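Local structure of protein virC2 (Agrobacterium tumefaciens, 2RH3) at residues Ala7-Ala11 with Tyr58-His62; Glu13-Ile17 with Phe112-Glu116; Leu39-Glu43 with Arg75-Leu81; Ala54-Tyr58 with Thr106-Cys111; Ile82-Arg86 with Phe100-Leu104. The protein probably binds DNA through its C-terminal ribbon-helix-helix domain, the part described here, and enhances T-DNA transfer and virulence. All coordinates share one frame; numbering follows the deposited sequence.

Contact 1: Ala7-Ala11 with Tyr58-His62; sequences ARPPA and YPIPH
The hydroxyl of Tyr58 reaches across to the backbone of Arg8, giving its proton to Arg8 O over a short 2.6 Å from Tyr58 OH. The bond lies in the carbonyl plane, and the oxygen sits at the edge of the ring. Tyr58 CG lies between the backbone N and the carbonyl carbon (chi1 49°), which turns the ring toward Arg8-Pro10, with Tyr58 CD1 3.9 Å from Pro10 CB. Water 1 completes the grip: it accepts from Arg8 N and donates to Tyr58 OH, so the hydroxyl both gives and receives. Farther along, Ala11 N donates to Pro59 O at 3.0 Å in a nearly straight bond (172°). Here the packing is close: Ala11 CB lies 3.6 Å from Ile60 C, and Pro61 CD comes within 3.4 Å of Pro9 O. The Arg8 side is looser. Its extended chain crosses Ile60 in loose contacts, Arg8 CD lying 4.0 Å from Ile60 CD1, and the guanidinium turns to Ser68 through NH1. Phe113 of helix 97-118 meets the Tyr58 ring edge-to-face. The arrangement joins two proline-rich, extended loops, one leaving the first ribbon strand and one leading toward the second, in a ribbon-helix-helix domain.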
# COMPACT_ATOMS: atom_id res chain seq x y z
N ALA A 7 -3.38 0.03 -5.85
CA ALA A 7 -2.19 0.85 -5.69
C ALA A 7 -1.44 0.97 -7.01
O ALA A 7 -1.58 0.13 -7.89
CB ALA A 7 -1.27 0.26 -4.63
N ARG A 8 -0.64 2.03 -7.12
CA ARG A 8 0.22 2.24 -8.29
C ARG A 8 1.65 1.83 -7.97
O ARG A 8 2.14 2.09 -6.88
CB ARG A 8 0.24 3.71 -8.67
CG ARG A 8 -1.04 4.27 -9.22
CD ARG A 8 -0.81 5.70 -9.65
NE ARG A 8 -1.99 6.26 -10.31
CZ ARG A 8 -2.26 6.13 -11.60
NH1 ARG A 8 -1.45 5.45 -12.40
NH2 ARG A 8 -3.36 6.68 -12.10
N PRO A 9 2.36 1.24 -8.93
CA PRO A 9 3.78 0.99 -8.67
C PRO A 9 4.56 2.27 -8.38
O PRO A 9 4.23 3.35 -8.92
CB PRO A 9 4.26 0.33 -9.97
CG PRO A 9 3.01 -0.28 -10.56
CD PRO A 9 1.94 0.72 -10.25
N PRO A 10 5.60 2.18 -7.52
CA PRO A 10 6.41 3.34 -7.19
C PRO A 10 7.32 3.73 -8.36
O PRO A 10 7.58 2.92 -9.27
CB PRO A 10 7.25 2.84 -6.01
CG PRO A 10 7.39 1.38 -6.24
CD PRO A 10 6.07 0.96 -6.83
N ALA A 11 7.81 4.97 -8.31
CA ALA A 11 8.85 5.44 -9.21
C ALA A 11 10.16 4.67 -8.99
O ALA A 11 10.40 4.16 -7.89
CB ALA A 11 9.09 6.93 -8.99
N TYR A 58 3.69 7.74 -1.63
CA TYR A 58 5.05 7.61 -2.13
C TYR A 58 5.13 8.12 -3.57
O TYR A 58 4.09 8.22 -4.24
CB TYR A 58 5.51 6.14 -2.08
CG TYR A 58 4.50 5.18 -2.69
CD1 TYR A 58 4.54 4.88 -4.07
CD2 TYR A 58 3.50 4.60 -1.91
CE1 TYR A 58 3.61 4.03 -4.63
CE2 TYR A 58 2.55 3.76 -2.46
CZ TYR A 58 2.63 3.45 -3.83
OH TYR A 58 1.70 2.60 -4.39
N PRO A 59 6.34 8.46 -4.04
CA PRO A 59 6.48 8.95 -5.42
C PRO A 59 6.10 7.89 -6.46
O PRO A 59 6.48 6.72 -6.33
CB PRO A 59 7.98 9.27 -5.52
CG PRO A 59 8.43 9.46 -4.12
CD PRO A 59 7.65 8.44 -3.35
N ILE A 60 5.37 8.32 -7.48
CA ILE A 60 5.03 7.47 -8.64
C ILE A 60 5.73 7.99 -9.91
O ILE A 60 6.14 9.15 -9.96
CB ILE A 60 3.50 7.37 -8.81
CG1 ILE A 60 2.89 8.77 -9.01
CG2 ILE A 60 2.88 6.64 -7.60
CD1 ILE A 60 1.67 8.78 -9.88
N PRO A 61 5.91 7.12 -10.94
CA PRO A 61 6.68 7.58 -12.11
C PRO A 61 5.95 8.64 -12.93
O PRO A 61 4.72 8.65 -12.98
CB PRO A 61 6.84 6.31 -12.97
CG PRO A 61 6.35 5.17 -12.14
CD PRO A 61 5.45 5.73 -11.07
N HIS A 62 6.74 9.53 -13.56
CA HIS A 62 6.25 10.53 -14.51
C HIS A 62 7.20 10.58 -15.71
O HIS A 62 7.67 11.65 -16.12
CB HIS A 62 6.16 11.92 -13.87
CG HIS A 62 5.22 11.98 -12.70
ND1 HIS A 62 3.86 12.09 -12.85
CD2 HIS A 62 5.46 11.95 -11.37
CE1 HIS A 62 3.29 12.12 -11.66
NE2 HIS A 62 4.24 12.04 -10.74
O HOH W 1 -0.80 3.91 -4.87

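Contact 2: Glu13-Ile17 with Phe112-Glu116; sequences EVSKI and FFARE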
# COMPACT_ATOMS: atom_id res chain seq x y z
N GLU A 13 13.83 3.77 -7.92
CA GLU A 13 14.65 4.15 -6.76
C GLU A 13 13.88 4.42 -5.47
O GLU A 13 14.49 4.66 -4.42
CB GLU A 13 15.63 5.30 -7.09
CG GLU A 13 16.48 5.09 -8.36
CD GLU A 13 17.72 4.23 -8.15
OE1 GLU A 13 17.78 3.43 -7.19
OE2 GLU A 13 18.66 4.35 -8.97
N VAL A 14 12.54 4.38 -5.52
CA VAL A 14 11.72 4.48 -4.30
C VAL A 14 11.90 3.22 -3.46
O VAL A 14 11.98 3.28 -2.23
CB VAL A 14 10.21 4.71 -4.63
CG1 VAL A 14 9.31 4.55 -3.38
CG2 VAL A 14 10.01 6.08 -5.28
N SER A 15 11.98 2.09 -4.15
CA SER A 15 12.03 0.77 -3.53
C SER A 15 13.04 -0.13 -4.24
O SER A 15 12.83 -0.54 -5.39
CB SER A 15 10.65 0.11 -3.60
OG SER A 15 10.74 -1.22 -3.11
N LYS A 16 14.14 -0.45 -3.56
CA LYS A 16 15.10 -1.40 -4.12
C LYS A 16 14.45 -2.77 -4.31
O LYS A 16 14.73 -3.47 -5.28
CB LYS A 16 16.35 -1.52 -3.26
CG LYS A 16 17.23 -0.27 -3.27
CD LYS A 16 18.41 -0.47 -2.33
CE LYS A 16 19.16 0.84 -2.08
NZ LYS A 16 20.27 0.62 -1.11
N ILE A 17 13.56 -3.14 -3.38
CA ILE A 17 12.86 -4.42 -3.50
C ILE A 17 12.02 -4.48 -4.77
O ILE A 17 12.09 -5.45 -5.54
CB ILE A 17 12.02 -4.75 -2.24
CG1 ILE A 17 12.97 -5.15 -1.10
CG2 ILE A 17 11.05 -5.91 -2.52
CD1 ILE A 17 12.30 -5.23 0.28
N PHE A 112 5.95 0.33 4.05
CA PHE A 112 6.91 -0.70 3.66
C PHE A 112 8.14 -0.02 3.02
O PHE A 112 9.29 -0.34 3.35
CB PHE A 112 6.24 -1.66 2.65
CG PHE A 112 7.13 -2.78 2.22
CD1 PHE A 112 7.04 -4.03 2.84
CD2 PHE A 112 8.05 -2.61 1.19
CE1 PHE A 112 7.88 -5.09 2.45
CE2 PHE A 112 8.88 -3.65 0.80
CZ PHE A 112 8.79 -4.89 1.42
N PHE A 113 7.88 0.91 2.10
CA PHE A 113 8.96 1.61 1.40
C PHE A 113 9.79 2.49 2.35
O PHE A 113 11.00 2.55 2.21
CB PHE A 113 8.45 2.44 0.23
CG PHE A 113 7.69 1.65 -0.82
CD1 PHE A 113 8.06 0.33 -1.18
CD2 PHE A 113 6.63 2.26 -1.50
CE1 PHE A 113 7.35 -0.37 -2.16
CE2 PHE A 113 5.93 1.57 -2.50
CZ PHE A 113 6.29 0.25 -2.82
N ALA A 114 9.13 3.16 3.30
CA ALA A 114 9.86 3.99 4.27
C ALA A 114 10.75 3.13 5.18
O ALA A 114 11.86 3.52 5.55
CB ALA A 114 8.89 4.84 5.11
N ARG A 115 10.25 1.93 5.50
CA ARG A 115 10.99 0.99 6.35
C ARG A 115 12.23 0.51 5.59
O ARG A 115 13.31 0.44 6.16
CB ARG A 115 10.10 -0.19 6.75
CG ARG A 115 10.71 -1.09 7.85
CD ARG A 115 9.76 -2.23 8.26
NE ARG A 115 8.42 -1.78 8.67
CZ ARG A 115 8.10 -1.31 9.87
NH1 ARG A 115 9.01 -1.21 10.84
NH2 ARG A 115 6.85 -0.94 10.12
N GLU A 116 12.05 0.22 4.31
CA GLU A 116 13.18 -0.12 3.43
C GLU A 116 14.27 0.95 3.48
O GLU A 116 15.43 0.66 3.71
CB GLU A 116 12.72 -0.22 1.99
CG GLU A 116 12.34 -1.57 1.50
CD GLU A 116 12.21 -1.57 -0.02
OE1 GLU A 116 11.11 -1.23 -0.51
OE2 GLU A 116 13.20 -1.90 -0.72
O HOH W 2 12.38 2.02 -0.12
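This contact is built round the N-terminal cap of helix 16-21, where Ser15 holds the N-cap position and Glu116 of helix 97-118 adds a carboxylate from across the fold. Ser15 donates from OG to Glu116 OE1 at 2.6 Å, its chi1 of 174° turning the hydroxyl away from its own N, and the bond uses the syn lone pair of that carboxylate oxygen. The same hydroxyl caps the backbone N of Tyr18. The other carboxylate oxygen, Glu116 OE2, accepts from Ile17 N at 3.0 Å (160° at the hydrogen), again on the syn side but 20° out of the carboxylate plane. Both oxygens are thus engaged, which fixes the rotation of the group. Apolar contacts flank it: Ile17 CD1 touches Phe112 CZ at 3.7 Å, Ser15 CB lies 3.6 Å from Phe113 CD1, and Val14 CG1 lies 4.0 Å from Phe113 CD2. Water 2 bridges the two backbones by donating to Val14 O and to Phe113 O. A buried carboxylate facing the first turn of a helix would be favoured by the positive end of the helix dipole, and with donors on both oxygens Glu116 is probably kept ionised.

Contact 3: Leu39-Glu43 with Arg75-Leu81; sequences LGDFE and RMFPVSL
Glu43 and Arg75 approach from opposite directions and form a salt bridge, with Arg75 NH1 donating to Glu43 OE1 at 2.7 Å and 152° at the hydrogen. The two flat groups stand almost perpendicular; Glu43 OE1 lies in the guanidinium plane, while Arg75 NH1 approaches it 52° out of the carboxylate plane. Arg75 NH2 also lies 3.0 Å from the same Glu43 OE1. The extended arginine chain lays CD against Leu39 CD1 at 3.8 Å and brings one guanidinium face over the backbone of Leu39 and Gly40. Less polar surroundings meet the rest of the glutamate: Glu43 CG comes to the edge of the Phe77 ring, 3.6 Å from CD1, and Glu43 OE2 has Pro78 CD at 3.3 Å. Glu43 N is satisfied within its helix by Leu39 O at 3.0 Å, and Leu81 CD1 packs on Glu43 O at 3.6 Å. Leu39 CD2 meets the same Phe77 ring in its plane at CZ, 3.9 Å away. Backbone bonds tie Arg75 to Val3 of strand 2-7 and Phe77 to Ile1 at the N terminus of the same chain. Helix 27-47 therefore lies against the end of strand 71-76 and the start of helix 79-89, with Leu5 of strand 2-7 and Ala108 of helix 97-118 also packing on Leu39.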
# COMPACT_ATOMS: atom_id res chain seq x y z
N LEU A 39 0.64 -5.40 3.81
CA LEU A 39 -0.67 -5.41 4.48
C LEU A 39 -0.65 -6.24 5.75
O LEU A 39 -1.37 -5.95 6.71
CB LEU A 39 -1.79 -5.88 3.54
CG LEU A 39 -2.09 -4.95 2.36
CD1 LEU A 39 -2.76 -5.72 1.22
CD2 LEU A 39 -2.94 -3.73 2.78
N GLY A 40 0.20 -7.27 5.77
CA GLY A 40 0.41 -8.07 6.97
C GLY A 40 1.03 -7.24 8.08
O GLY A 40 0.55 -7.25 9.22
N ASP A 41 2.09 -6.50 7.74
CA ASP A 41 2.77 -5.60 8.67
C ASP A 41 1.80 -4.52 9.16
O ASP A 41 1.76 -4.21 10.36
CB ASP A 41 3.99 -4.92 7.99
CG ASP A 41 5.09 -5.91 7.57
OD1 ASP A 41 5.14 -7.04 8.10
OD2 ASP A 41 5.91 -5.54 6.70
N PHE A 42 1.00 -3.99 8.24
CA PHE A 42 0.10 -2.86 8.50
C PHE A 42 -1.04 -3.22 9.44
O PHE A 42 -1.44 -2.40 10.27
CB PHE A 42 -0.45 -2.27 7.20
CG PHE A 42 -0.80 -0.80 7.29
CD1 PHE A 42 0.20 0.15 7.52
CD2 PHE A 42 -2.11 -0.38 7.14
CE1 PHE A 42 -0.11 1.51 7.59
CE2 PHE A 42 -2.44 0.98 7.22
CZ PHE A 42 -1.43 1.93 7.44
N GLU A 43 -1.55 -4.45 9.30
CA GLU A 43 -2.62 -4.98 10.17
C GLU A 43 -2.25 -4.86 11.64
O GLU A 43 -3.10 -4.50 12.47
CB GLU A 43 -2.86 -6.46 9.88
CG GLU A 43 -3.95 -6.77 8.89
CD GLU A 43 -4.23 -8.27 8.82
OE1 GLU A 43 -3.29 -9.04 8.53
OE2 GLU A 43 -5.39 -8.67 9.07
N ARG A 75 -8.29 -8.60 0.14
CA ARG A 75 -7.72 -9.27 1.31
C ARG A 75 -8.71 -9.21 2.47
O ARG A 75 -9.45 -8.23 2.61
CB ARG A 75 -6.39 -8.63 1.72
CG ARG A 75 -5.54 -9.47 2.67
CD ARG A 75 -4.21 -8.80 2.97
NE ARG A 75 -3.40 -9.53 3.94
CZ ARG A 75 -3.48 -9.37 5.26
NH1 ARG A 75 -2.69 -10.08 6.06
NH2 ARG A 75 -4.34 -8.50 5.78
N MET A 76 -8.73 -10.26 3.28
CA MET A 76 -9.58 -10.33 4.46
C MET A 76 -8.93 -9.62 5.64
O MET A 76 -7.76 -9.85 5.94
CB MET A 76 -9.86 -11.79 4.86
CG MET A 76 -10.40 -12.67 3.74
SD MET A 76 -12.04 -12.17 3.20
CE MET A 76 -12.46 -13.52 2.09
N PHE A 77 -9.70 -8.74 6.28
CA PHE A 77 -9.27 -8.06 7.50
C PHE A 77 -10.30 -8.28 8.60
O PHE A 77 -11.50 -8.31 8.32
CB PHE A 77 -9.14 -6.55 7.26
CG PHE A 77 -8.05 -6.16 6.31
CD1 PHE A 77 -6.76 -5.90 6.77
CD2 PHE A 77 -8.32 -6.00 4.95
CE1 PHE A 77 -5.76 -5.51 5.89
CE2 PHE A 77 -7.32 -5.62 4.06
CZ PHE A 77 -6.04 -5.37 4.53
N PRO A 78 -9.84 -8.43 9.85
CA PRO A 78 -10.79 -8.38 10.96
C PRO A 78 -11.55 -7.04 10.95
O PRO A 78 -10.95 -6.00 10.67
CB PRO A 78 -9.91 -8.48 12.21
CG PRO A 78 -8.63 -9.11 11.73
CD PRO A 78 -8.45 -8.67 10.31
N VAL A 79 -12.85 -7.10 11.24
CA VAL A 79 -13.75 -5.93 11.18
C VAL A 79 -13.34 -4.81 12.14
O VAL A 79 -13.50 -3.63 11.84
CB VAL A 79 -15.23 -6.34 11.43
CG1 VAL A 79 -16.11 -5.13 11.73
CG2 VAL A 79 -15.79 -7.11 10.24
N SER A 80 -12.81 -5.21 13.30
CA SER A 80 -12.28 -4.28 14.30
C SER A 80 -11.18 -3.37 13.73
O SER A 80 -11.18 -2.16 13.97
CB SER A 80 -11.77 -5.07 15.51
OG SER A 80 -10.65 -4.43 16.11
N LEU A 81 -10.26 -3.97 12.97
CA LEU A 81 -9.13 -3.26 12.38
C LEU A 81 -9.55 -2.34 11.24
O LEU A 81 -9.01 -1.24 11.08
CB LEU A 81 -8.05 -4.25 11.91
CG LEU A 81 -7.53 -5.29 12.91
CD1 LEU A 81 -6.37 -6.08 12.32
CD2 LEU A 81 -7.12 -4.67 14.24

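Contact 4: Ala54-Tyr58 with Thr106-Cys111; sequences APKSY and TAALAC
Apolar packing between Tyr58 and Thr106, Leu109 and Ala110 forms one end of the contact. Thr106 O and Ala110 CB sit at the edge of the Tyr58 ring, close to its plane. Tyr58 CE2 lies 3.7 Å from Thr106 CG2 and 3.8 Å from Leu109 CB. Thr106 CG2 stands opposite the backbone N (OG1 at chi1 -63°), which points the methyl at Lys56 O and the Tyr58 ring. The Ala110 methyl packs directly on the loop backbone: its CB is 3.6 Å from both Pro55 O and Ser57 O, with Pro55 CB at 4.0 Å. A second kind of interaction is CH...O. Lys56 O faces the helix, with Ala107 CA at 3.6 Å and an angle of 128° at the hydrogen, and Thr106 CG2 nearby at 3.4 Å. Hydrogen bonding between the segments passes through water. Water 3 donates to Pro55 O and Ala107 O, pinning the loop to the helix backbone, and the water held by Tyr58 OH also donates to Thr106 OG1 at 2.7 Å. That threonine hydroxyl is also bonded to His102 O within its own helix. Lys56 points away from the helix, and its NZ makes weak bonds to Ala54 O and His88. The arrangement is an irregular loop laid along helix 97-118, part of the long connection from helix 27-47 to the second ribbon strand of this single-chain ribbon-helix-helix domain.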
# COMPACT_ATOMS: atom_id res chain seq x y z
N ALA A 54 2.24 6.79 10.33
CA ALA A 54 2.96 6.27 9.19
C ALA A 54 2.71 7.11 7.93
O ALA A 54 1.67 7.76 7.80
CB ALA A 54 2.59 4.82 8.97
N PRO A 55 3.69 7.13 6.99
CA PRO A 55 3.56 7.84 5.71
C PRO A 55 2.30 7.44 4.94
O PRO A 55 1.86 6.30 5.03
CB PRO A 55 4.79 7.39 4.93
CG PRO A 55 5.77 6.95 5.94
CD PRO A 55 4.99 6.44 7.12
N LYS A 56 1.73 8.37 4.19
CA LYS A 56 0.45 8.16 3.52
C LYS A 56 0.60 7.74 2.05
O LYS A 56 -0.22 6.99 1.52
CB LYS A 56 -0.43 9.42 3.62
CG LYS A 56 -0.91 9.73 5.03
CD LYS A 56 -2.23 9.05 5.33
CE LYS A 56 -2.53 9.08 6.82
NZ LYS A 56 -1.76 8.03 7.55
N SER A 57 1.67 8.22 1.41
CA SER A 57 1.91 7.95 -0.00
C SER A 57 3.40 7.96 -0.35
O SER A 57 4.26 8.17 0.51
CB SER A 57 1.17 8.97 -0.88
OG SER A 57 1.55 10.29 -0.52
N TYR A 58 3.69 7.74 -1.63
CA TYR A 58 5.05 7.61 -2.13
C TYR A 58 5.13 8.12 -3.57
O TYR A 58 4.09 8.22 -4.24
CB TYR A 58 5.51 6.14 -2.08
CG TYR A 58 4.50 5.18 -2.69
CD1 TYR A 58 4.54 4.88 -4.07
CD2 TYR A 58 3.50 4.60 -1.91
CE1 TYR A 58 3.61 4.03 -4.63
CE2 TYR A 58 2.55 3.76 -2.46
CZ TYR A 58 2.63 3.45 -3.83
OH TYR A 58 1.70 2.60 -4.39
N THR A 106 -2.22 2.12 -0.38
CA THR A 106 -1.17 3.10 -0.61
C THR A 106 -0.39 3.40 0.68
O THR A 106 0.84 3.46 0.65
CB THR A 106 -1.73 4.37 -1.30
OG1 THR A 106 -2.23 4.00 -2.59
CG2 THR A 106 -0.64 5.43 -1.45
N ALA A 107 -1.10 3.55 1.79
CA ALA A 107 -0.46 3.77 3.09
C ALA A 107 0.38 2.57 3.52
O ALA A 107 1.48 2.74 4.03
CB ALA A 107 -1.51 4.08 4.17
N ALA A 108 -0.15 1.37 3.32
CA ALA A 108 0.57 0.14 3.68
C ALA A 108 1.90 0.06 2.92
O ALA A 108 2.95 -0.25 3.49
CB ALA A 108 -0.31 -1.06 3.40
N LEU A 109 1.85 0.37 1.64
CA LEU A 109 3.06 0.37 0.81
C LEU A 109 4.01 1.50 1.18
O LEU A 109 5.21 1.30 1.24
CB LEU A 109 2.68 0.43 -0.67
CG LEU A 109 2.06 -0.84 -1.24
CD1 LEU A 109 1.43 -0.52 -2.60
CD2 LEU A 109 3.11 -1.96 -1.38
N ALA A 110 3.46 2.69 1.42
CA ALA A 110 4.26 3.83 1.82
C ALA A 110 5.09 3.48 3.06
O ALA A 110 6.25 3.85 3.15
CB ALA A 110 3.38 5.04 2.06
N CYS A 111 4.46 2.76 3.99
CA CYS A 111 5.09 2.29 5.22
C CYS A 111 6.21 1.27 4.96
O CYS A 111 7.29 1.34 5.56
CB CYS A 111 4.01 1.69 6.14
SG CYS A 111 4.57 1.28 7.79
O HOH W 3 1.12 4.15 6.13
O HOH W 1 -0.80 3.91 -4.87

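Contact 5: Ile82-Arg86 with Phe100-Leu104; sequences IEAAR and FGHKL
Phe100 swings its ring out anti to the backbone N (chi1 168°), carrying it across to the helix of Ile82-Arg86, and the bend at chi3 (145°) of Arg86 brings its guanidinium back over the ring face that CG already covers. Two parts of the arginine thus lie on that same face. Arg86 CG sits nearly above the ring in a CH-pi contact, 3.8 Å from the centroid of Phe100, and the guanidinium follows as an off-centre cation-pi partner, with Arg86 CZ 4.3 Å from the centroid. The two planes are tilted by 31°, short of a true stack, and Arg86 NH1 comes within 3.6 Å of Phe100 CD1. At the ring edge, close to its plane, Ala85 CB touches Phe100 CZ at 3.6 Å. Ile82 CG2 is more distant, 4.2 Å from Phe100 CE1. Beyond the ring, Leu104 continues the apolar seam, its CD2 at 4.0 Å from Ile82 CD1 and its CD1 at 4.3 Å from Ala85 CB, with the isoleucine and leucine side chains crossing at about a right angle. The helices themselves also cross near a right angle, their axes 11.5 Å apart, a spacing that the large side chains span. Phe89, Phe77, Phe42 and Leu46 close round this core. Because the ring receives the aliphatic stem and the charged end of Arg86 on one face and the Ala85 methyl at its edge, the contact is held by dispersion and a modest cation-pi term, probably with the guanidinium pulled also toward Asp90 in a long, weak ion pair.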
# COMPACT_ATOMS: atom_id res chain seq x y z
N ILE A 82 -10.50 -2.81 10.43
CA ILE A 82 -11.04 -2.00 9.33
C ILE A 82 -11.83 -0.81 9.86
O ILE A 82 -11.78 0.28 9.28
CB ILE A 82 -11.86 -2.85 8.31
CG1 ILE A 82 -10.91 -3.71 7.48
CG2 ILE A 82 -12.71 -1.97 7.38
CD1 ILE A 82 -9.65 -2.96 6.95
N GLU A 83 -12.54 -1.00 10.97
CA GLU A 83 -13.16 0.12 11.66
C GLU A 83 -12.12 1.17 12.04
O GLU A 83 -12.31 2.36 11.78
CB GLU A 83 -13.96 -0.34 12.89
CG GLU A 83 -14.59 0.81 13.68
CD GLU A 83 -15.90 0.45 14.35
OE1 GLU A 83 -16.08 -0.73 14.74
OE2 GLU A 83 -16.75 1.35 14.50
N ALA A 84 -11.01 0.72 12.64
CA ALA A 84 -9.92 1.62 13.00
C ALA A 84 -9.34 2.34 11.77
O ALA A 84 -9.13 3.55 11.80
CB ALA A 84 -8.83 0.85 13.75
N ALA A 85 -9.11 1.58 10.69
CA ALA A 85 -8.65 2.14 9.41
C ALA A 85 -9.62 3.20 8.85
O ALA A 85 -9.20 4.30 8.51
CB ALA A 85 -8.44 1.03 8.38
N ARG A 86 -10.90 2.85 8.76
CA ARG A 86 -11.94 3.76 8.26
C ARG A 86 -12.06 5.04 9.07
O ARG A 86 -12.25 6.12 8.51
CB ARG A 86 -13.30 3.06 8.17
CG ARG A 86 -13.52 2.39 6.83
CD ARG A 86 -14.99 2.17 6.54
NE ARG A 86 -15.28 2.32 5.11
CZ ARG A 86 -15.17 1.35 4.20
NH1 ARG A 86 -14.78 0.13 4.55
NH2 ARG A 86 -15.47 1.61 2.94
N PHE A 100 -11.42 4.22 -0.32
CA PHE A 100 -10.85 3.75 0.95
C PHE A 100 -9.77 2.69 0.73
O PHE A 100 -8.69 2.77 1.33
CB PHE A 100 -11.96 3.25 1.91
CG PHE A 100 -11.42 2.49 3.09
CD1 PHE A 100 -11.58 1.11 3.19
CD2 PHE A 100 -10.71 3.16 4.10
CE1 PHE A 100 -11.05 0.40 4.27
CE2 PHE A 100 -10.19 2.46 5.19
CZ PHE A 100 -10.36 1.08 5.28
N GLY A 101 -10.05 1.71 -0.13
CA GLY A 101 -9.08 0.64 -0.44
C GLY A 101 -7.79 1.14 -1.08
O GLY A 101 -6.71 0.62 -0.82
N HIS A 102 -7.91 2.18 -1.91
CA HIS A 102 -6.74 2.82 -2.49
C HIS A 102 -5.91 3.48 -1.40
O HIS A 102 -4.69 3.33 -1.38
CB HIS A 102 -7.14 3.84 -3.54
CG HIS A 102 -5.97 4.54 -4.17
ND1 HIS A 102 -5.11 3.92 -5.05
CD2 HIS A 102 -5.54 5.82 -4.07
CE1 HIS A 102 -4.19 4.77 -5.45
NE2 HIS A 102 -4.42 5.93 -4.86
N LYS A 103 -6.57 4.19 -0.48
CA LYS A 103 -5.89 4.87 0.63
C LYS A 103 -5.18 3.87 1.53
O LYS A 103 -4.02 4.09 1.93
CB LYS A 103 -6.89 5.70 1.46
CG LYS A 103 -7.35 6.95 0.74
CD LYS A 103 -8.14 7.85 1.68
CE LYS A 103 -8.86 8.96 0.92
NZ LYS A 103 -7.92 9.90 0.24
N LEU A 104 -5.87 2.78 1.83
CA LEU A 104 -5.34 1.75 2.73
C LEU A 104 -4.12 1.06 2.10
O LEU A 104 -3.06 0.98 2.74
CB LEU A 104 -6.42 0.72 3.07
CG LEU A 104 -6.01 -0.40 4.05
CD1 LEU A 104 -5.50 0.17 5.36
CD2 LEU A 104 -7.13 -1.39 4.29

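From the N terminus, the first ribbon strand runs into contact 1, which closes a loop from Ala7-Ala11 to Tyr58-His62. Contact 2 begins soon after and crosses it, joining the start of helix 16-21 to the end of helix 97-118 and enclosing contacts 3, 4 and 5. Contact 3 ties helix 27-47 to the second ribbon strand and helix 79-89; it crosses both contact 1 and contact 4. Contact 4 shares Tyr58 and water 1 with contact 1 and holds the connecting loop on helix 97-118. Nested inside it, contact 5 joins helix 79-89 to helix 97-118, its core touching that of contact 3 through Phe77 and Phe42.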